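Long-range contacts in 2-c-methyl-d-erythritol 2,4-cyclodiphosphate synthase (Plasmodium falciparum, PDB 4C81), which probably catalyses ring closure of a CDP-methylerythritol phosphate substrate to 2-C-methyl-D-erythritol 2,4-cyclodiphosphate, releasing CMP, a step of isoprenoid precursor synthesis: residues K42-L46 / V54-H59; D120-A125 / I171-N176; R134-I138 / I152-G156. The protein carries 1 engineered substitution. One frame throughout, in Å; residues are numbered along the deposited sequence.

All three contacts reach one mixed sheet, at different depths. Contact 2 is the buried centre, two adjacent antiparallel strands whose contacting residues are all buried, its centre about 7 Å from that of the chain. Contact 3, also buried, packs a helix on the neighbouring outer strand 152-157 and is nested in the loop that contact 2 closes; Lys-155 NZ joins the two by a salt bridge to Asp-120 OD1 (2.7 Å). Contact 1 is partly exposed, at the far edge strand 54-57, and touches contact 2 where Leu-44 CD2 meets Ile-171 CD1 (3.7 Å). Chemistry follows place: two backbone hydrogen bonds in contact 1, a continuous ladder in contact 2, and aliphatic packing with one arginine in contact 3.

Contact 1 (K42-L46 / V54-H59); sequences KTLTL and VLVLSH
Residues 43-46 and 54-57 are extended, whereas His-59 (phi/psi -73/-31) is not, and the two strands cross almost at right angles (91° between their N-to-C directions), with their axes 4.2 Å apart at the closest point. So steep a crossing confines the pairing to one antiparallel, non-hydrogen-bonded bridge, Thr-43 with Leu-55 (CA-CA 4.5 Å), from which the side chains diverge.

Two backbone hydrogen bonds flank that pair: Val-56 N to Lys-42 O (2.7 Å, 167°) and Leu-44 N to Val-54 O (3.0 Å, 174°). Lys-42 O also receives a CA-H...O contact from Leu-55 CA at 3.2 Å. A water accepts from Thr-43 OG1 (3.0 Å) and donates to Val-54 O (3.2 Å).

The apolar part centres on Leu-44 (chi1 t, chi2 p), whose CD2 lies 3.9 Å from Val-54 CG1 and whose CD1 lies 4.0 Å from Val-56 CB. The Lys-42 side chain (t, t, m, p) curls back over the second segment; its NZ comes 3.2 Å from Ser-58 O at a poor angle, and its hydrogen bond goes to Ser-60 O.

Strand 54-57 is paired on through Leu-55 and Leu-57 to strand 9-21, where Val-56 and Ser-58 touch the zinc ligand His-17. The arrangement is a beta hairpin, 43-46 with 49-51, set crosswise on the edge strand of the main YgbB-family sheet.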
loop_
_atom_site.group_PDB
_atom_site.type_symbol
_atom_site.label_atom_id
_atom_site.label_comp_id
_atom_site.label_asym_id
_atom_site.label_seq_id
_atom_site.Cartn_x
_atom_site.Cartn_y
_atom_site.Cartn_z
ATOM N N LYS A 42 3.373 27.839 5.400
ATOM C CA LYS A 42 2.944 27.944 4.011
ATOM C C LYS A 42 1.589 27.262 3.815
ATOM O O LYS A 42 1.290 26.269 4.475
ATOM C CB LYS A 42 3.987 27.308 3.085
ATOM C CG LYS A 42 3.851 27.704 1.617
ATOM C CD LYS A 42 4.609 26.759 0.686
ATOM C CE LYS A 42 6.115 26.788 0.919
ATOM N NZ LYS A 42 6.542 25.888 2.027
ATOM N N THR A 43 0.781 27.799 2.903
ATOM C CA THR A 43 -0.520 27.213 2.570
ATOM C C THR A 43 -0.354 25.858 1.868
ATOM O O THR A 43 0.440 25.731 0.937
ATOM C CB THR A 43 -1.362 28.165 1.674
ATOM O OG1 THR A 43 -2.620 27.554 1.358
ATOM C CG2 THR A 43 -0.628 28.503 0.378
ATOM N N LEU A 44 -1.106 24.856 2.324
ATOM C CA LEU A 44 -1.062 23.510 1.736
ATOM C C LEU A 44 -1.564 23.490 0.292
ATOM O O LEU A 44 -2.565 24.128 -0.040
ATOM C CB LEU A 44 -1.902 22.526 2.570
ATOM C CG LEU A 44 -2.087 21.103 2.018
ATOM C CD1 LEU A 44 -0.765 20.350 2.004
ATOM C CD2 LEU A 44 -3.132 20.345 2.826
ATOM N N THR A 45 -0.854 22.749 -0.554
ATOM C CA THR A 45 -1.301 22.433 -1.904
ATOM C C THR A 45 -1.463 20.921 -1.985
ATOM O O THR A 45 -0.595 20.179 -1.525
ATOM C CB THR A 45 -0.277 22.883 -2.962
ATOM O OG1 THR A 45 0.011 24.276 -2.786
ATOM C CG2 THR A 45 -0.814 22.646 -4.370
ATOM N N LEU A 46 -2.575 20.477 -2.561
ATOM C CA LEU A 46 -2.910 19.056 -2.622
ATOM C C LEU A 46 -3.426 18.715 -4.023
ATOM O O LEU A 46 -4.495 19.176 -4.434
ATOM C CB LEU A 46 -3.948 18.731 -1.542
ATOM C CG LEU A 46 -4.129 17.279 -1.098
ATOM C CD1 LEU A 46 -2.828 16.691 -0.573
ATOM C CD2 LEU A 46 -5.212 17.201 -0.033
ATOM N N VAL A 54 -5.655 25.225 5.625
ATOM C CA VAL A 54 -4.620 24.344 6.180
ATOM C C VAL A 54 -3.222 24.837 5.802
ATOM O O VAL A 54 -2.960 25.160 4.642
ATOM C CB VAL A 54 -4.778 22.889 5.679
ATOM C CG1 VAL A 54 -3.760 21.984 6.361
ATOM C CG2 VAL A 54 -6.197 22.380 5.925
ATOM N N LEU A 55 -2.338 24.903 6.794
ATOM C CA LEU A 55 -0.937 25.225 6.568
ATOM C C LEU A 55 -0.138 23.932 6.542
ATOM O O LEU A 55 -0.492 22.972 7.225
ATOM C CB LEU A 55 -0.399 26.131 7.677
ATOM C CG LEU A 55 -1.014 27.527 7.787
ATOM C CD1 LEU A 55 -0.390 28.272 8.955
ATOM C CD2 LEU A 55 -0.835 28.309 6.494
ATOM N N VAL A 56 0.931 23.915 5.753
ATOM C CA VAL A 56 1.841 22.777 5.712
ATOM C C VAL A 56 3.211 23.243 6.207
ATOM O O VAL A 56 3.713 24.288 5.781
ATOM C CB VAL A 56 1.918 22.155 4.295
ATOM C CG1 VAL A 56 2.642 23.077 3.320
ATOM C CG2 VAL A 56 2.583 20.779 4.348
ATOM N N LEU A 57 3.788 22.485 7.136
ATOM C CA LEU A 57 5.086 22.816 7.719
ATOM C C LEU A 57 6.158 21.990 7.018
ATOM O O LEU A 57 6.511 20.899 7.472
ATOM C CB LEU A 57 5.084 22.555 9.229
ATOM C CG LEU A 57 3.961 23.224 10.031
ATOM C CD1 LEU A 57 4.058 22.847 11.501
ATOM C CD2 LEU A 57 3.980 24.738 9.865
ATOM N N SER A 58 6.648 22.516 5.896
ATOM C CA SER A 58 7.630 21.823 5.062
ATOM C C SER A 58 8.494 22.820 4.298
ATOM O O SER A 58 8.088 23.963 4.076
ATOM C CB SER A 58 6.923 20.912 4.055
ATOM O OG SER A 58 5.906 20.139 4.669
ATOM N N HIS A 59 9.683 22.379 3.889
ATOM C CA HIS A 59 10.543 23.177 3.014
ATOM C C HIS A 59 9.955 23.195 1.602
ATOM O O HIS A 59 10.112 24.172 0.867
ATOM C CB HIS A 59 11.969 22.618 2.981
ATOM C CG HIS A 59 12.709 22.770 4.274
ATOM N ND1 HIS A 59 12.909 23.994 4.877
ATOM C CD2 HIS A 59 13.313 21.856 5.069
ATOM C CE1 HIS A 59 13.595 23.825 5.994
ATOM N NE2 HIS A 59 13.853 22.537 6.133
HETATM O O HOH W 1 -3.446 28.318 4.175
#

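Contact 2 (D120-A125 / I171-N176); sequences DINVIA and IECFAN. With ZN (zinc ion), chain C; CDP (cytidine-5'-diphosphate), chain D.
Strands 120-124 and 171-176 run antiparallel (167°, axes 4.7 Å apart). Three pairs carry two backbone hydrogen bonds each: Asp-120 N to Asn-176 O (2.8 Å) and Asn-176 N to Asp-120 O (2.9 Å); Asn-122 N to Phe-174 O (2.8 Å) and Phe-174 N to Asn-122 O (2.9 Å); Ile-124 N to Glu-172 O (2.8 Å) and Glu-172 N to Ile-124 O (3.1 Å).

On the face of Ile-121, Val-123, Cys-173 and Ala-175, Cys-173 SG (chi1 t) fills the notch between Ile-121 CG2 (3.3 Å) and Val-123 CG2 (4.1 Å). Ala-125 CB presses on Ile-171 CG2 at 3.4 Å. Helix 64-77 packs over this face.

On the other face Ile-124 CD1 lies against Glu-172 OE2 (3.7 Å) and Phe-174 CE1 (4.2 Å), while Phe-174 (chi1 m) meets Phe-174 of both other subunits edge-to-face.

Ala-125 O accepts a hydrogen bond from CDP N4 (2.9 Å), consistent with cytosine recognition. Glu-172 OE1 binds zinc (2.4 Å) with His-159 of the third subunit and hydrogen-bonds Tyr-14 OH. Buried polar groups thus pair partly within the chain (Asp-120 with Lys-155), partly with other subunits (Asn-122 ND2 and Asn-176 ND2 with Gln-12 of the second).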
loop_
_atom_site.group_PDB
_atom_site.type_symbol
_atom_site.label_atom_id
_atom_site.label_comp_id
_atom_site.label_asym_id
_atom_site.label_seq_id
_atom_site.Cartn_x
_atom_site.Cartn_y
_atom_site.Cartn_z
ATOM N N ASP A 120 -4.172 4.929 -8.845
ATOM C CA ASP A 120 -5.165 4.957 -7.770
ATOM C C ASP A 120 -4.483 5.546 -6.543
ATOM O O ASP A 120 -3.457 5.041 -6.094
ATOM C CB ASP A 120 -5.705 3.554 -7.460
ATOM C CG ASP A 120 -6.912 3.575 -6.517
ATOM O OD1 ASP A 120 -7.501 4.659 -6.294
ATOM O OD2 ASP A 120 -7.287 2.503 -6.001
ATOM N N ILE A 121 -5.069 6.616 -6.017
ATOM C CA ILE A 121 -4.445 7.437 -4.997
ATOM C C ILE A 121 -5.329 7.441 -3.755
ATOM O O ILE A 121 -6.531 7.703 -3.841
ATOM C CB ILE A 121 -4.245 8.881 -5.503
ATOM C CG1 ILE A 121 -3.376 8.894 -6.770
ATOM C CG2 ILE A 121 -3.606 9.729 -4.426
ATOM C CD1 ILE A 121 -3.520 10.145 -7.596
ATOM N N ASN A 122 -4.721 7.120 -2.614
ATOM C CA ASN A 122 -5.390 7.090 -1.317
ATOM C C ASN A 122 -4.789 8.131 -0.391
ATOM O O ASN A 122 -3.640 8.004 0.027
ATOM C CB ASN A 122 -5.223 5.716 -0.679
ATOM C CG ASN A 122 -6.064 4.663 -1.348
ATOM O OD1 ASN A 122 -7.265 4.842 -1.519
ATOM N ND2 ASN A 122 -5.442 3.551 -1.719
ATOM N N VAL A 123 -5.570 9.160 -0.075
ATOM C CA VAL A 123 -5.165 10.174 0.890
ATOM C C VAL A 123 -5.763 9.823 2.246
ATOM O O VAL A 123 -6.951 9.541 2.342
ATOM C CB VAL A 123 -5.635 11.578 0.462
ATOM C CG1 VAL A 123 -5.268 12.627 1.516
ATOM C CG2 VAL A 123 -5.039 11.946 -0.894
ATOM N N ILE A 124 -4.927 9.820 3.280
ATOM C CA ILE A 124 -5.381 9.578 4.646
ATOM C C ILE A 124 -5.215 10.888 5.393
ATOM O O ILE A 124 -4.095 11.362 5.602
ATOM C CB ILE A 124 -4.608 8.444 5.342
ATOM C CG1 ILE A 124 -4.581 7.200 4.446
ATOM C CG2 ILE A 124 -5.265 8.124 6.687
ATOM C CD1 ILE A 124 -3.823 6.026 5.037
ATOM N N ALA A 125 -6.348 11.475 5.764
ATOM C CA ALA A 125 -6.388 12.825 6.307
ATOM C C ALA A 125 -7.763 13.107 6.909
ATOM O O ALA A 125 -8.782 12.708 6.350
ATOM C CB ALA A 125 -6.071 13.833 5.205
ATOM N N ILE A 171 -0.743 14.641 7.229
ATOM C CA ILE A 171 -1.556 13.973 6.207
ATOM C C ILE A 171 -0.644 13.076 5.375
ATOM O O ILE A 171 0.547 13.363 5.222
ATOM C CB ILE A 171 -2.287 14.978 5.287
ATOM C CG1 ILE A 171 -1.308 15.977 4.651
ATOM C CG2 ILE A 171 -3.368 15.727 6.076
ATOM C CD1 ILE A 171 -1.941 16.886 3.616
ATOM N N GLU A 172 -1.190 11.990 4.843
ATOM C CA GLU A 172 -0.367 11.071 4.057
ATOM C C GLU A 172 -1.086 10.543 2.828
ATOM O O GLU A 172 -2.313 10.636 2.708
ATOM C CB GLU A 172 0.222 9.944 4.923
ATOM C CG GLU A 172 -0.741 8.921 5.490
ATOM C CD GLU A 172 -0.032 7.886 6.375
ATOM O OE1 GLU A 172 1.054 8.197 6.918
ATOM O OE2 GLU A 172 -0.565 6.765 6.524
ATOM N N CYS A 173 -0.292 10.045 1.887
ATOM C CA CYS A 173 -0.799 9.602 0.592
ATOM C C CYS A 173 -0.081 8.330 0.167
ATOM O O CYS A 173 1.139 8.226 0.318
ATOM C CB CYS A 173 -0.578 10.690 -0.472
ATOM S SG CYS A 173 -1.405 10.345 -2.043
ATOM N N PHE A 174 -0.851 7.372 -0.348
ATOM C CA PHE A 174 -0.329 6.219 -1.070
ATOM C C PHE A 174 -0.801 6.306 -2.510
ATOM O O PHE A 174 -1.995 6.369 -2.765
ATOM C CB PHE A 174 -0.839 4.912 -0.459
ATOM C CG PHE A 174 -0.253 4.604 0.878
ATOM C CD1 PHE A 174 -0.775 5.184 2.024
ATOM C CD2 PHE A 174 0.828 3.743 0.998
ATOM C CE1 PHE A 174 -0.231 4.906 3.276
ATOM C CE2 PHE A 174 1.372 3.458 2.244
ATOM C CZ PHE A 174 0.845 4.043 3.380
ATOM N N ALA A 175 0.138 6.321 -3.448
ATOM C CA ALA A 175 -0.189 6.357 -4.867
ATOM C C ALA A 175 0.237 5.034 -5.486
ATOM O O ALA A 175 1.375 4.623 -5.323
ATOM C CB ALA A 175 0.527 7.514 -5.547
ATOM N N ASN A 176 -0.686 4.379 -6.187
ATOM C CA ASN A 176 -0.442 3.085 -6.804
ATOM C C ASN A 176 -0.641 3.201 -8.300
ATOM O O ASN A 176 -1.660 3.719 -8.755
ATOM C CB ASN A 176 -1.405 2.042 -6.247
ATOM C CG ASN A 176 -1.343 1.950 -4.746
ATOM O OD1 ASN A 176 -0.601 1.137 -4.199
ATOM N ND2 ASN A 176 -2.102 2.806 -4.065
HETATM ZN ZN ZN C . 1.962 7.312 8.896
HETATM O O3B CDP D . -16.179 6.157 8.607
HETATM P PB CDP D . -16.037 5.932 7.008
HETATM O O1B CDP D . -15.552 4.419 6.858
HETATM O O2B CDP D . -17.312 6.156 6.281
HETATM O O3A CDP D . -14.799 6.819 6.473
HETATM P PA CDP D . -14.533 8.356 6.888
HETATM O O1A CDP D . -15.394 8.779 8.014
HETATM O O2A CDP D . -13.069 8.521 6.998
HETATM O "O5'" CDP D . -15.001 9.153 5.572
HETATM C "C5'" CDP D . -16.168 8.778 4.830
HETATM C "C4'" CDP D . -16.128 9.402 3.433
HETATM O "O4'" CDP D . -15.803 10.806 3.594
HETATM C "C3'" CDP D . -14.979 8.832 2.604
HETATM O "O3'" CDP D . -15.392 7.643 1.921
HETATM C "C2'" CDP D . -14.731 9.967 1.618
HETATM O "O2'" CDP D . -15.678 9.909 0.546
HETATM C "C1'" CDP D . -14.996 11.230 2.454
HETATM N N1 CDP D . -13.686 11.824 2.862
HETATM C C2 CDP D . -12.915 12.501 1.899
HETATM O O2 CDP D . -13.309 12.601 0.738
HETATM N N3 CDP D . -11.691 13.060 2.270
HETATM C C4 CDP D . -11.211 12.960 3.573
HETATM N N4 CDP D . -10.038 13.511 3.873
HETATM C C5 CDP D . -11.968 12.297 4.534
HETATM C C6 CDP D . -13.194 11.732 4.185
#

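Contact 3 (R134-I138 / I152-G156). With CDP (cytidine-5'-diphosphate), chain D.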
loop_
_atom_site.group_PDB
_atom_site.type_symbol
_atom_site.label_atom_id
_atom_site.label_comp_id
_atom_site.label_asym_id
_atom_site.label_seq_id
_atom_site.Cartn_x
_atom_site.Cartn_y
_atom_site.Cartn_z
ATOM N N ARG A 134 -12.036 16.619 -5.653
ATOM C CA ARG A 134 -11.651 15.483 -6.500
ATOM C C ARG A 134 -11.535 15.856 -7.974
ATOM O O ARG A 134 -10.534 15.542 -8.618
ATOM C CB ARG A 134 -12.651 14.330 -6.346
ATOM C CG ARG A 134 -12.444 13.193 -7.344
ATOM C CD ARG A 134 -13.527 12.136 -7.271
ATOM N NE ARG A 134 -13.170 11.037 -6.376
ATOM C CZ ARG A 134 -13.785 10.726 -5.233
ATOM N NH1 ARG A 134 -14.836 11.415 -4.788
ATOM N NH2 ARG A 134 -13.347 9.691 -4.530
ATOM N N LYS A 135 -12.567 16.511 -8.504
ATOM C CA LYS A 135 -12.608 16.873 -9.926
ATOM C C LYS A 135 -11.404 17.720 -10.330
ATOM O O LYS A 135 -10.792 17.483 -11.372
ATOM C CB LYS A 135 -13.906 17.620 -10.256
ATOM C CG LYS A 135 -15.152 16.744 -10.260
ATOM N N ASN A 136 -11.074 18.701 -9.492
ATOM C CA ASN A 136 -9.938 19.590 -9.723
ATOM C C ASN A 136 -8.608 18.833 -9.672
ATOM O O ASN A 136 -7.743 19.021 -10.525
ATOM C CB ASN A 136 -9.942 20.718 -8.680
ATOM C CG ASN A 136 -9.120 21.930 -9.102
ATOM O OD1 ASN A 136 -8.291 21.862 -10.009
ATOM N ND2 ASN A 136 -9.351 23.053 -8.431
ATOM N N ILE A 137 -8.452 17.977 -8.666
ATOM C CA ILE A 137 -7.232 17.175 -8.526
ATOM C C ILE A 137 -7.039 16.281 -9.749
ATOM O O ILE A 137 -5.952 16.240 -10.336
ATOM C CB ILE A 137 -7.264 16.308 -7.249
ATOM C CG1 ILE A 137 -7.158 17.190 -6.004
ATOM C CG2 ILE A 137 -6.120 15.293 -7.257
ATOM C CD1 ILE A 137 -7.418 16.445 -4.714
ATOM N N ILE A 138 -8.104 15.587 -10.139
ATOM C CA ILE A 138 -8.064 14.682 -11.288
ATOM C C ILE A 138 -7.745 15.438 -12.584
ATOM O O ILE A 138 -6.974 14.950 -13.418
ATOM C CB ILE A 138 -9.379 13.874 -11.418
ATOM C CG1 ILE A 138 -9.480 12.856 -10.274
ATOM C CG2 ILE A 138 -9.450 13.162 -12.758
ATOM C CD1 ILE A 138 -10.776 12.078 -10.252
ATOM N N ILE A 152 -7.403 7.907 -13.795
ATOM C CA ILE A 152 -7.051 8.459 -12.479
ATOM C C ILE A 152 -8.169 8.262 -11.449
ATOM O O ILE A 152 -9.339 8.531 -11.725
ATOM C CB ILE A 152 -6.755 9.971 -12.573
ATOM C CG1 ILE A 152 -5.676 10.249 -13.624
ATOM C CG2 ILE A 152 -6.325 10.522 -11.216
ATOM C CD1 ILE A 152 -5.527 11.719 -13.956
ATOM N N SER A 153 -7.787 7.792 -10.263
ATOM C CA SER A 153 -8.669 7.734 -9.106
ATOM C C SER A 153 -7.982 8.425 -7.939
ATOM O O SER A 153 -6.790 8.216 -7.707
ATOM C CB SER A 153 -8.967 6.287 -8.728
ATOM O OG SER A 153 -9.581 6.208 -7.453
ATOM N N VAL A 154 -8.736 9.254 -7.222
ATOM C CA VAL A 154 -8.272 9.840 -5.965
ATOM C C VAL A 154 -9.389 9.739 -4.925
ATOM O O VAL A 154 -10.538 10.104 -5.193
ATOM C CB VAL A 154 -7.799 11.300 -6.137
ATOM C CG1 VAL A 154 -8.935 12.201 -6.601
ATOM C CG2 VAL A 154 -7.193 11.815 -4.835
ATOM N N LYS A 155 -9.037 9.212 -3.752
ATOM C CA LYS A 155 -9.988 8.944 -2.676
ATOM C C LYS A 155 -9.370 9.391 -1.358
ATOM O O LYS A 155 -8.149 9.305 -1.182
ATOM C CB LYS A 155 -10.307 7.442 -2.596
ATOM C CG LYS A 155 -10.364 6.717 -3.941
ATOM C CD LYS A 155 -10.916 5.295 -3.818
ATOM C CE LYS A 155 -9.955 4.341 -3.126
ATOM N NZ LYS A 155 -8.701 4.093 -3.892
ATOM N N GLY A 156 -10.217 9.849 -0.435
ATOM C CA GLY A 156 -9.789 10.248 0.899
ATOM C C GLY A 156 -10.468 9.432 1.983
ATOM O O GLY A 156 -11.624 9.038 1.837
HETATM O O3B CDP D . -16.179 6.157 8.607
HETATM P PB CDP D . -16.037 5.932 7.008
HETATM O O1B CDP D . -15.552 4.419 6.858
HETATM O O2B CDP D . -17.312 6.156 6.281
HETATM O O3A CDP D . -14.799 6.819 6.473
HETATM P PA CDP D . -14.533 8.356 6.888
HETATM O O1A CDP D . -15.394 8.779 8.014
HETATM O O2A CDP D . -13.069 8.521 6.998
HETATM O "O5'" CDP D . -15.001 9.153 5.572
HETATM C "C5'" CDP D . -16.168 8.778 4.830
HETATM C "C4'" CDP D . -16.128 9.402 3.433
HETATM O "O4'" CDP D . -15.803 10.806 3.594
HETATM C "C3'" CDP D . -14.979 8.832 2.604
HETATM O "O3'" CDP D . -15.392 7.643 1.921
HETATM C "C2'" CDP D . -14.731 9.967 1.618
HETATM O "O2'" CDP D . -15.678 9.909 0.546
HETATM C "C1'" CDP D . -14.996 11.230 2.454
HETATM N N1 CDP D . -13.686 11.824 2.862
HETATM C C2 CDP D . -12.915 12.501 1.899
HETATM O O2 CDP D . -13.309 12.601 0.738
HETATM N N3 CDP D . -11.691 13.060 2.270
HETATM C C4 CDP D . -11.211 12.960 3.573
HETATM N N4 CDP D . -10.038 13.511 3.873
HETATM C C5 CDP D . -11.968 12.297 4.534
HETATM C C6 CDP D . -13.194 11.732 4.185
HETATM O O HOH W 2 -11.666 9.260 -8.043
#
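Arg-134 lays its aliphatic stem along Val-154, with its CG 3.7 Å from Val-154 CG1, before the guanidinium swings on toward the strand backbone. Val-154 is the residue most covered here, for the same methyl also meets Ile-138 CG1 at 3.8 Å and Ile-137 CG2 at 4.2 Å. One turn along the helix, Ile-138 packs its CG1 4.0 Å from Ile-152 CG2, and Ile-152 CD1 approaches the carbonyl Ile-138 O to 3.6 Å. The spacing explains the pairing: Arg-134 and Ile-138 are four residues apart, a turn closed by Ile-138 N to Arg-134 O (2.9 Å), and they match Val-154 and Ile-152, alternate residues on one side of the strand. Helix and strand run at 140° to each other with axes 8.8 Å apart.

The segments belong to the beta-alpha-beta crossover 114-124, 130-145, 152-157, whose two strands are parallel neighbours in the sheet. Lys-155 points from the opposite side of the strand, where NZ forms a salt bridge with Asp-120. Gly-156 borders the nucleotide: its O is 3.3 Å from CDP C2', and a CB at this position would come within 2.4 Å of CDP N3.

Arg-134 NE and NH2 make weak hydrogen bonds to Val-154 O, at 3.0 and 2.9 Å with angles near 120°, and a water bridges Arg-134 NE (2.9 Å) and Val-154 N (3.0 Å). The stronger partner of NH2 is Asp-81 of the second subunit, a residue that also binds CDP, so the guanidinium ties this crossover to a nucleotide site built at a subunit interface.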